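PDB 5F9Z: aminoacyl-tRNA synthetase from Cryptosporidium parvum, which probably charges tRNA with proline in an ATP-dependent reaction, as a class II prolyl-tRNA synthetase whose active site here holds halofuginone and an ATP analogue. Local coordinates for residues A[64-69]-A[196-201]; A[213-218]-A[448-453]; A[295-300]-A[399-404]. All coordinates share one frame; numbering follows the deposited sequence.

Contact 1: residues A[64-69]-A[196-201]; sequences SVFDQK and ASIYED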
# COMPACT_ATOMS: atom_id res chain seq x y z
N SER A 64 -0.59 -8.89 -9.61
CA SER A 64 -1.11 -10.21 -9.95
C SER A 64 -2.30 -10.59 -9.08
O SER A 64 -3.30 -11.11 -9.57
CB SER A 64 -0.00 -11.25 -9.84
OG SER A 64 -0.53 -12.56 -9.93
N VAL A 65 -2.20 -10.35 -7.77
CA VAL A 65 -3.26 -10.76 -6.86
C VAL A 65 -4.50 -9.90 -7.06
O VAL A 65 -5.62 -10.42 -7.09
CB VAL A 65 -2.76 -10.70 -5.40
CG1 VAL A 65 -3.91 -10.92 -4.43
CG2 VAL A 65 -1.67 -11.75 -5.18
N PHE A 66 -4.33 -8.59 -7.20
CA PHE A 66 -5.48 -7.71 -7.33
C PHE A 66 -6.16 -7.88 -8.69
O PHE A 66 -7.39 -7.79 -8.79
CB PHE A 66 -5.08 -6.26 -7.11
CG PHE A 66 -6.23 -5.30 -7.16
CD1 PHE A 66 -7.08 -5.17 -6.07
CD2 PHE A 66 -6.46 -4.52 -8.28
CE1 PHE A 66 -8.15 -4.30 -6.11
CE2 PHE A 66 -7.52 -3.64 -8.33
CZ PHE A 66 -8.37 -3.53 -7.24
N ASP A 67 -5.37 -8.11 -9.74
CA ASP A 67 -5.95 -8.30 -11.07
C ASP A 67 -6.86 -9.52 -11.10
O ASP A 67 -7.92 -9.50 -11.73
CB ASP A 67 -4.84 -8.43 -12.11
CG ASP A 67 -5.36 -8.33 -13.53
OD1 ASP A 67 -5.50 -7.19 -14.03
OD2 ASP A 67 -5.62 -9.38 -14.15
N GLN A 68 -6.46 -10.60 -10.42
CA GLN A 68 -7.32 -11.77 -10.33
C GLN A 68 -8.57 -11.49 -9.50
O GLN A 68 -9.62 -12.10 -9.73
CB GLN A 68 -6.55 -12.95 -9.73
N LYS A 69 -8.48 -10.57 -8.54
CA LYS A 69 -9.63 -10.24 -7.71
C LYS A 69 -10.70 -9.50 -8.51
O LYS A 69 -11.89 -9.84 -8.44
CB LYS A 69 -9.20 -9.40 -6.51
CG LYS A 69 -8.36 -10.15 -5.49
CD LYS A 69 -9.15 -11.30 -4.86
CE LYS A 69 -8.33 -12.00 -3.79
NZ LYS A 69 -9.07 -13.14 -3.19
N ALA A 196 -8.68 -3.42 1.12
CA ALA A 196 -8.34 -3.81 2.49
C ALA A 196 -7.73 -5.20 2.54
O ALA A 196 -6.88 -5.47 3.39
CB ALA A 196 -9.58 -3.73 3.37
N SER A 197 -8.16 -6.10 1.65
CA SER A 197 -7.57 -7.43 1.61
C SER A 197 -6.13 -7.38 1.10
O SER A 197 -5.28 -8.13 1.60
CB SER A 197 -8.42 -8.35 0.73
OG SER A 197 -7.81 -9.62 0.58
N ILE A 198 -5.85 -6.52 0.13
CA ILE A 198 -4.49 -6.40 -0.40
C ILE A 198 -3.53 -5.98 0.71
O ILE A 198 -2.44 -6.54 0.84
CB ILE A 198 -4.46 -5.41 -1.58
CG1 ILE A 198 -5.12 -6.03 -2.81
CG2 ILE A 198 -3.03 -5.00 -1.89
CD1 ILE A 198 -4.41 -7.25 -3.35
N TYR A 199 -3.93 -5.01 1.53
CA TYR A 199 -3.04 -4.53 2.58
C TYR A 199 -2.93 -5.52 3.73
O TYR A 199 -1.83 -5.77 4.24
CB TYR A 199 -3.53 -3.17 3.09
CG TYR A 199 -3.04 -2.00 2.27
CD1 TYR A 199 -3.66 -1.65 1.08
CD2 TYR A 199 -1.95 -1.25 2.68
CE1 TYR A 199 -3.22 -0.59 0.33
CE2 TYR A 199 -1.49 -0.18 1.93
CZ TYR A 199 -2.13 0.15 0.76
OH TYR A 199 -1.69 1.21 0.01
N GLU A 200 -4.05 -6.11 4.15
CA GLU A 200 -4.04 -6.95 5.34
C GLU A 200 -3.70 -8.41 5.04
O GLU A 200 -2.90 -9.02 5.74
CB GLU A 200 -5.40 -6.86 6.06
CG GLU A 200 -5.73 -5.46 6.55
CD GLU A 200 -6.66 -5.46 7.75
OE1 GLU A 200 -7.09 -4.37 8.17
OE2 GLU A 200 -6.96 -6.56 8.27
N ASP A 201 -4.30 -8.98 3.99
CA ASP A 201 -4.05 -10.39 3.69
C ASP A 201 -2.73 -10.59 2.96
O ASP A 201 -2.02 -11.57 3.21
CB ASP A 201 -5.21 -10.97 2.87
CG ASP A 201 -6.52 -10.98 3.63
OD1 ASP A 201 -6.50 -11.22 4.86
OD2 ASP A 201 -7.57 -10.73 3.01
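Ile198 points its side chain from helix 181-202 at two successive residues of helix 53-71, and its outer carbons make the whole of the close contact. The terminal methyl CD1 comes to 3.9 Å from Val65 CG1 and also to 3.9 Å from Phe66 CB, so it meets both neighbours at once. One bond further in, Ile198 CG1 lies 3.9 Å from Phe66 CD1. The directions differ: the side chains of Val65 and Ile198 run past each other in opposite senses, whereas those of Phe66 and Ile198 cross at about a right angle, with CG1 approaching the aromatic ring obliquely. The bend at chi2 (-64°) of Ile198 turns CD1 out of line with the rest of the branch and places it against both partners. The helices come close here, Phe66 CA and Ile198 CA being 7.1 Å apart, and the isoleucine side chain fills the interval.

Both helices belong to the catalytic part of a class II synthetase, in which helices pack against a largely antiparallel sheet; helix 53-71, followed by the short strand 76-77, is consistent with the motif 1 helix of that class. Phe66 reaches that sheet directly through Trp273 of strand 265-276, and its ring meets Tyr195 with the planes about 15° apart. Val65 also touches Leu202, one turn beyond Ile198.

Polar groups on helix 181-202 pair locally beside the apolar contact. Ser197 OG donates to Asp201 OD2 at 2.7 Å, using the anti lone pair of that oxygen, while the backbone N of Asp201 bonds Ser197 O at 2.7 Å; the two links tie one turn together, in a region where residues 198-201 form a wider pi-type turn. Toward the other end of the interface, Phe66 and Lys69 both touch Glu194.

Contact 2: residues A[213-218]-A[448-453]; sequences SENEKF and SCEEEI. With ZN (zinc ion), chain F; HFG (7-bromo-6-chloro-3-{3-[(2R,3S)-3-hydroxypiperidin-2-yl]-2-oxopropyl}quinazolin-4(3H)-one), chain E.
Ser213 OG donates to Glu450 OE1 over 2.7 Å, entering at the syn lone pair of the carboxylate. Two conformations bring the groups together: Glu450 is stretched out from its helix, with chi1 -172° followed by a nearly straight chi2, and the Ser213 hydroxyl sits between its own backbone N and carbonyl carbon (chi1 60°). A water held by Asn215 N donates to the same OE1 at 3.1 Å, giving that oxygen a second polar partner. Asn215 CB lies 3.4 Å from OE1, and the amide and carboxylate planes are turned 74° apart; OD1 of this asparagine is taken by Lys454.

Glu216 bends at chi2 and crosses Glu450 at about a right angle, its CG 3.4 Å from Glu450 OE2. The two acids bring Glu216 OE2 within 4.5 Å of Glu450 OE2, a closeness probably eased by salt bridges from Glu216 to Lys454 and Lys475 and by Ser476 OG bonding Glu450 OE2.

Further along the loop, at the end of segment 213-218, one face of the Phe218 ring lies against halofuginone, C3' being 3.6 Å above the ring plane and offset toward the rim. On the helix, Cys449 SG binds zinc at 2.3 Å, and Cys444, Cys494 and Cys497 complete the four-cysteine site of the C-terminal domain of this prolyl-tRNA synthetase.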
# COMPACT_ATOMS: atom_id res chain seq x y z
N SER A 213 -15.01 12.38 4.81
CA SER A 213 -15.95 13.45 5.09
C SER A 213 -16.26 14.22 3.81
O SER A 213 -15.61 14.04 2.77
CB SER A 213 -15.39 14.39 6.16
OG SER A 213 -14.17 14.97 5.74
N GLU A 214 -17.26 15.09 3.89
CA GLU A 214 -17.63 15.90 2.73
C GLU A 214 -16.50 16.84 2.34
O GLU A 214 -16.28 17.10 1.15
CB GLU A 214 -18.91 16.68 3.02
CG GLU A 214 -20.12 15.82 3.31
CD GLU A 214 -20.56 15.01 2.10
OE1 GLU A 214 -20.26 15.42 0.96
OE2 GLU A 214 -21.22 13.96 2.29
N ASN A 215 -15.76 17.35 3.32
CA ASN A 215 -14.63 18.24 3.04
C ASN A 215 -13.41 17.49 2.52
O ASN A 215 -12.55 18.11 1.89
CB ASN A 215 -14.27 19.03 4.31
CG ASN A 215 -13.14 20.01 4.08
OD1 ASN A 215 -12.11 19.95 4.74
ND2 ASN A 215 -13.34 20.93 3.13
N GLU A 216 -13.33 16.18 2.76
CA GLU A 216 -12.17 15.39 2.36
C GLU A 216 -12.44 14.46 1.19
O GLU A 216 -11.49 13.86 0.67
CB GLU A 216 -11.66 14.56 3.55
CG GLU A 216 -10.74 15.33 4.48
CD GLU A 216 -9.42 15.68 3.83
OE1 GLU A 216 -8.75 14.75 3.33
OE2 GLU A 216 -9.06 16.87 3.80
N LYS A 217 -13.69 14.31 0.75
CA LYS A 217 -13.99 13.39 -0.33
C LYS A 217 -13.51 13.97 -1.67
O LYS A 217 -13.15 15.14 -1.79
CB LYS A 217 -15.48 13.10 -0.39
CG LYS A 217 -16.31 14.21 -1.00
CD LYS A 217 -17.78 13.83 -1.08
CE LYS A 217 -18.59 14.91 -1.78
NZ LYS A 217 -20.05 14.61 -1.76
N PHE A 218 -13.51 13.11 -2.68
CA PHE A 218 -13.22 13.53 -4.04
C PHE A 218 -14.32 14.46 -4.53
O PHE A 218 -15.47 14.03 -4.62
CB PHE A 218 -13.11 12.30 -4.95
CG PHE A 218 -12.75 12.61 -6.38
CD1 PHE A 218 -11.96 13.70 -6.69
CD2 PHE A 218 -13.20 11.80 -7.40
CE1 PHE A 218 -11.63 13.98 -8.01
CE2 PHE A 218 -12.88 12.07 -8.72
CZ PHE A 218 -12.09 13.16 -9.02
N SER A 448 -18.17 22.91 7.88
CA SER A 448 -17.74 24.08 8.65
C SER A 448 -16.97 23.67 9.89
O SER A 448 -16.03 24.36 10.30
CB SER A 448 -18.96 24.93 9.02
OG SER A 448 -19.94 24.14 9.67
N CYS A 449 -17.35 22.55 10.51
CA CYS A 449 -16.65 22.11 11.71
C CYS A 449 -15.23 21.65 11.39
O CYS A 449 -14.28 22.03 12.08
CB CYS A 449 -17.44 20.98 12.39
SG CYS A 449 -16.83 20.56 14.05
N GLU A 450 -15.07 20.86 10.33
CA GLU A 450 -13.74 20.40 9.95
C GLU A 450 -12.86 21.55 9.49
O GLU A 450 -11.65 21.54 9.73
CB GLU A 450 -13.83 19.34 8.85
CG GLU A 450 -12.50 18.67 8.55
CD GLU A 450 -12.64 17.47 7.64
OE1 GLU A 450 -13.76 17.23 7.13
OE2 GLU A 450 -11.64 16.75 7.44
N GLU A 451 -13.44 22.55 8.82
CA GLU A 451 -12.66 23.72 8.42
C GLU A 451 -12.06 24.42 9.62
O GLU A 451 -10.91 24.86 9.59
CB GLU A 451 -13.53 24.68 7.61
N GLU A 452 -12.82 24.52 10.71
CA GLU A 452 -12.31 25.13 11.93
C GLU A 452 -11.41 24.17 12.71
O GLU A 452 -10.48 24.62 13.38
CB GLU A 452 -13.46 25.61 12.81
CG GLU A 452 -14.36 26.65 12.16
CD GLU A 452 -13.70 28.01 12.01
OE1 GLU A 452 -12.58 28.20 12.53
OE2 GLU A 452 -14.30 28.89 11.36
N ILE A 453 -11.69 22.87 12.64
CA ILE A 453 -10.82 21.89 13.28
C ILE A 453 -9.42 21.95 12.68
O ILE A 453 -8.42 22.00 13.40
CB ILE A 453 -11.42 20.47 13.16
CG1 ILE A 453 -12.62 20.32 14.10
CG2 ILE A 453 -10.37 19.42 13.47
CD1 ILE A 453 -13.43 19.06 13.85
ZN ZN F . -18.77 19.63 14.95
O4' HFG E . -7.69 10.78 -9.45
C21 HFG E . -8.54 11.11 -8.68
C3' HFG E . -9.79 10.23 -8.46
C2' HFG E . -9.61 8.79 -8.96
N1' HFG E . -9.29 8.77 -10.32
C6' HFG E . -8.67 7.53 -10.70
C5' HFG E . -8.93 6.42 -9.68
C4' HFG E . -8.42 6.74 -8.38
C39 HFG E . -8.51 8.12 -8.11
O7' HFG E . -8.84 8.34 -6.64
C1' HFG E . -8.38 12.51 -7.83
N3 HFG E . -7.31 13.38 -8.47
C4 HFG E . -7.56 13.97 -9.71
O11 HFG E . -8.63 13.79 -10.28
C10 HFG E . -6.60 14.75 -10.28
C5 HFG E . -6.82 15.38 -11.56
C2 HFG E . -6.17 13.58 -7.86
N1 HFG E . -5.20 14.34 -8.40
C9 HFG E . -5.41 14.93 -9.61
C8 HFG E . -4.40 15.73 -10.17
C7 HFG E . -4.62 16.34 -11.43
BR1 HFG E . -3.21 17.45 -12.21
C6 HFG E . -5.83 16.16 -12.12
CL1 HFG E . -6.09 16.93 -13.68
O HOH W 1 -16.74 17.45 6.38

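Contact 3: residues A[295-300]-A[399-404]; sequences LPPKVA and KLLEEF
Pro297 supplies the apolar core of the contact, its ring set against Leu401 and Phe404, residues one helical turn apart on helix 393-417. Successive ring carbons have different partners: CB meets Leu401 CB at 3.8 Å, CG meets Phe404 CB at 3.6 Å, and CD approaches Phe404 CD1 to 3.7 Å. The proline and phenylalanine side chains cross at a slant, and CD approaches the aromatic ring obliquely. Phe404 carries its CG anti to the backbone N (chi1 -158°), which sends the ring alongside the proline toward Leu295; the ring also has Arg407 of its own helix as a cation-pi partner. Leu401 adds CD2, 4.0 Å from Pro297 CB, beside the same proline.

Backbone carbonyls form the second group of contacts. Leu401 O is 3.3 Å from Pro297 CG, so the ring lies on the helix backbone as well as on its side chains; the CA atoms of Pro297 and Leu401 are accordingly only 5.8 Å apart. From the loop, Leu295 O comes obliquely to Phe404 CE1. Both are van der Waals approaches by carbon.

Hydrogen bonds act within the loop. Pro296 O accepts from Val299 N at 3.0 Å, which closes a type I beta turn over 296-299 with Pro297 at its second position, the proline's CB directed at the helix. Ala300 N bonds the same oxygen, and Pro297 O is bonded by Gln303 NE2.

The turn lies between helix 278-287 and strand 304-308, where the chain passes from the catalytic core to the five-stranded mixed sheet of the anticodon-binding domain. Leu295 packs on Trp54 and Ile58 of helix 53-71 and on Met283, while Pro296 touches Met283, His287 and Leu408, so helices 53-71, 278-287 and 393-417 converge round it.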
# COMPACT_ATOMS: atom_id res chain seq x y z
N LEU A 295 9.72 -8.57 5.24
CA LEU A 295 8.69 -8.67 4.23
C LEU A 295 7.71 -9.79 4.56
O LEU A 295 8.12 -10.85 5.05
CB LEU A 295 9.31 -8.93 2.85
CG LEU A 295 10.31 -7.87 2.38
CD1 LEU A 295 10.98 -8.29 1.09
CD2 LEU A 295 9.62 -6.52 2.22
N PRO A 296 6.42 -9.58 4.32
CA PRO A 296 5.46 -10.68 4.43
C PRO A 296 5.80 -11.79 3.46
O PRO A 296 6.20 -11.51 2.31
CB PRO A 296 4.12 -10.02 4.08
CG PRO A 296 4.33 -8.56 4.34
CD PRO A 296 5.77 -8.30 4.00
N PRO A 297 5.68 -13.05 3.87
CA PRO A 297 6.01 -14.16 2.96
C PRO A 297 5.23 -14.14 1.65
O PRO A 297 5.71 -14.70 0.66
CB PRO A 297 5.68 -15.40 3.79
CG PRO A 297 5.84 -14.96 5.20
CD PRO A 297 5.40 -13.52 5.24
N LYS A 298 4.05 -13.51 1.62
CA LYS A 298 3.25 -13.48 0.40
C LYS A 298 3.81 -12.53 -0.65
O LYS A 298 3.42 -12.63 -1.82
CB LYS A 298 1.80 -13.11 0.72
CG LYS A 298 1.04 -14.20 1.45
CD LYS A 298 -0.44 -13.87 1.53
CE LYS A 298 -1.24 -15.03 2.10
NZ LYS A 298 -2.70 -14.71 2.16
N VAL A 299 4.70 -11.61 -0.28
CA VAL A 299 5.29 -10.66 -1.22
C VAL A 299 6.81 -10.68 -1.20
O VAL A 299 7.43 -10.00 -2.01
CB VAL A 299 4.78 -9.23 -0.97
CG1 VAL A 299 3.28 -9.16 -1.17
CG2 VAL A 299 5.16 -8.77 0.43
N ALA A 300 7.43 -11.44 -0.30
CA ALA A 300 8.88 -11.51 -0.25
C ALA A 300 9.43 -12.13 -1.53
O ALA A 300 9.01 -13.24 -1.90
CB ALA A 300 9.34 -12.32 0.96
N LYS A 399 3.96 -23.91 6.89
CA LYS A 399 3.36 -23.48 8.15
C LYS A 399 4.12 -22.31 8.75
O LYS A 399 3.51 -21.38 9.29
CB LYS A 399 3.30 -24.65 9.14
CG LYS A 399 2.29 -25.72 8.78
CD LYS A 399 2.18 -26.76 9.89
CE LYS A 399 3.50 -27.46 10.14
NZ LYS A 399 3.39 -28.50 11.20
N LEU A 400 5.45 -22.34 8.68
CA LEU A 400 6.25 -21.25 9.25
C LEU A 400 6.00 -19.94 8.51
O LEU A 400 5.85 -18.88 9.14
CB LEU A 400 7.73 -21.60 9.22
CG LEU A 400 8.21 -22.59 10.29
CD1 LEU A 400 9.70 -22.84 10.16
CD2 LEU A 400 7.86 -22.08 11.68
N LEU A 401 5.95 -19.99 7.18
CA LEU A 401 5.62 -18.79 6.41
C LEU A 401 4.20 -18.33 6.70
O LEU A 401 3.93 -17.12 6.76
CB LEU A 401 5.82 -19.05 4.92
CG LEU A 401 7.25 -19.42 4.49
CD1 LEU A 401 7.32 -19.68 3.00
CD2 LEU A 401 8.22 -18.32 4.89
N GLU A 402 3.28 -19.28 6.87
CA GLU A 402 1.92 -18.94 7.28
C GLU A 402 1.92 -18.27 8.65
O GLU A 402 1.26 -17.24 8.86
CB GLU A 402 1.06 -20.20 7.29
CG GLU A 402 -0.38 -19.99 7.75
CD GLU A 402 -1.32 -19.73 6.59
OE1 GLU A 402 -0.85 -19.68 5.44
OE2 GLU A 402 -2.54 -19.59 6.84
N GLU A 403 2.66 -18.84 9.60
CA GLU A 403 2.78 -18.24 10.92
C GLU A 403 3.49 -16.89 10.85
O GLU A 403 3.14 -15.95 11.58
CB GLU A 403 3.52 -19.18 11.87
CG GLU A 403 3.60 -18.70 13.30
CD GLU A 403 4.59 -19.50 14.13
OE1 GLU A 403 4.98 -19.02 15.22
OE2 GLU A 403 4.98 -20.60 13.69
N PHE A 404 4.50 -16.78 9.98
CA PHE A 404 5.18 -15.51 9.77
C PHE A 404 4.20 -14.43 9.32
O PHE A 404 4.18 -13.32 9.87
CB PHE A 404 6.29 -15.69 8.73
CG PHE A 404 7.37 -14.65 8.78
CD1 PHE A 404 7.10 -13.32 8.49
CD2 PHE A 404 8.68 -15.01 9.08
CE1 PHE A 404 8.10 -12.37 8.53
CE2 PHE A 404 9.68 -14.06 9.12
CZ PHE A 404 9.39 -12.74 8.84

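Contact 1 closes first along the chain; contact 2 then opens at 213-218 and ends at 448-453, and both segments of contact 3 fall between those two. Contacts 1 and 3 are neighbours, their centres 15 Å apart: helix 53-71, which carries one side of contact 1, also packs against Leu295 and Val299 of contact 3. Contact 1 lies within the catalytic part, and contact 3 packs the chain's passage toward the anticodon-binding domain against helix 393-417. Contact 2 is remote, its centre about 30 Å from that of contact 1 and 40 Å from that of contact 3. There a loop of the core meets the zinc-binding C-terminal domain, far from where the loop leaving the core meets helix 393-417.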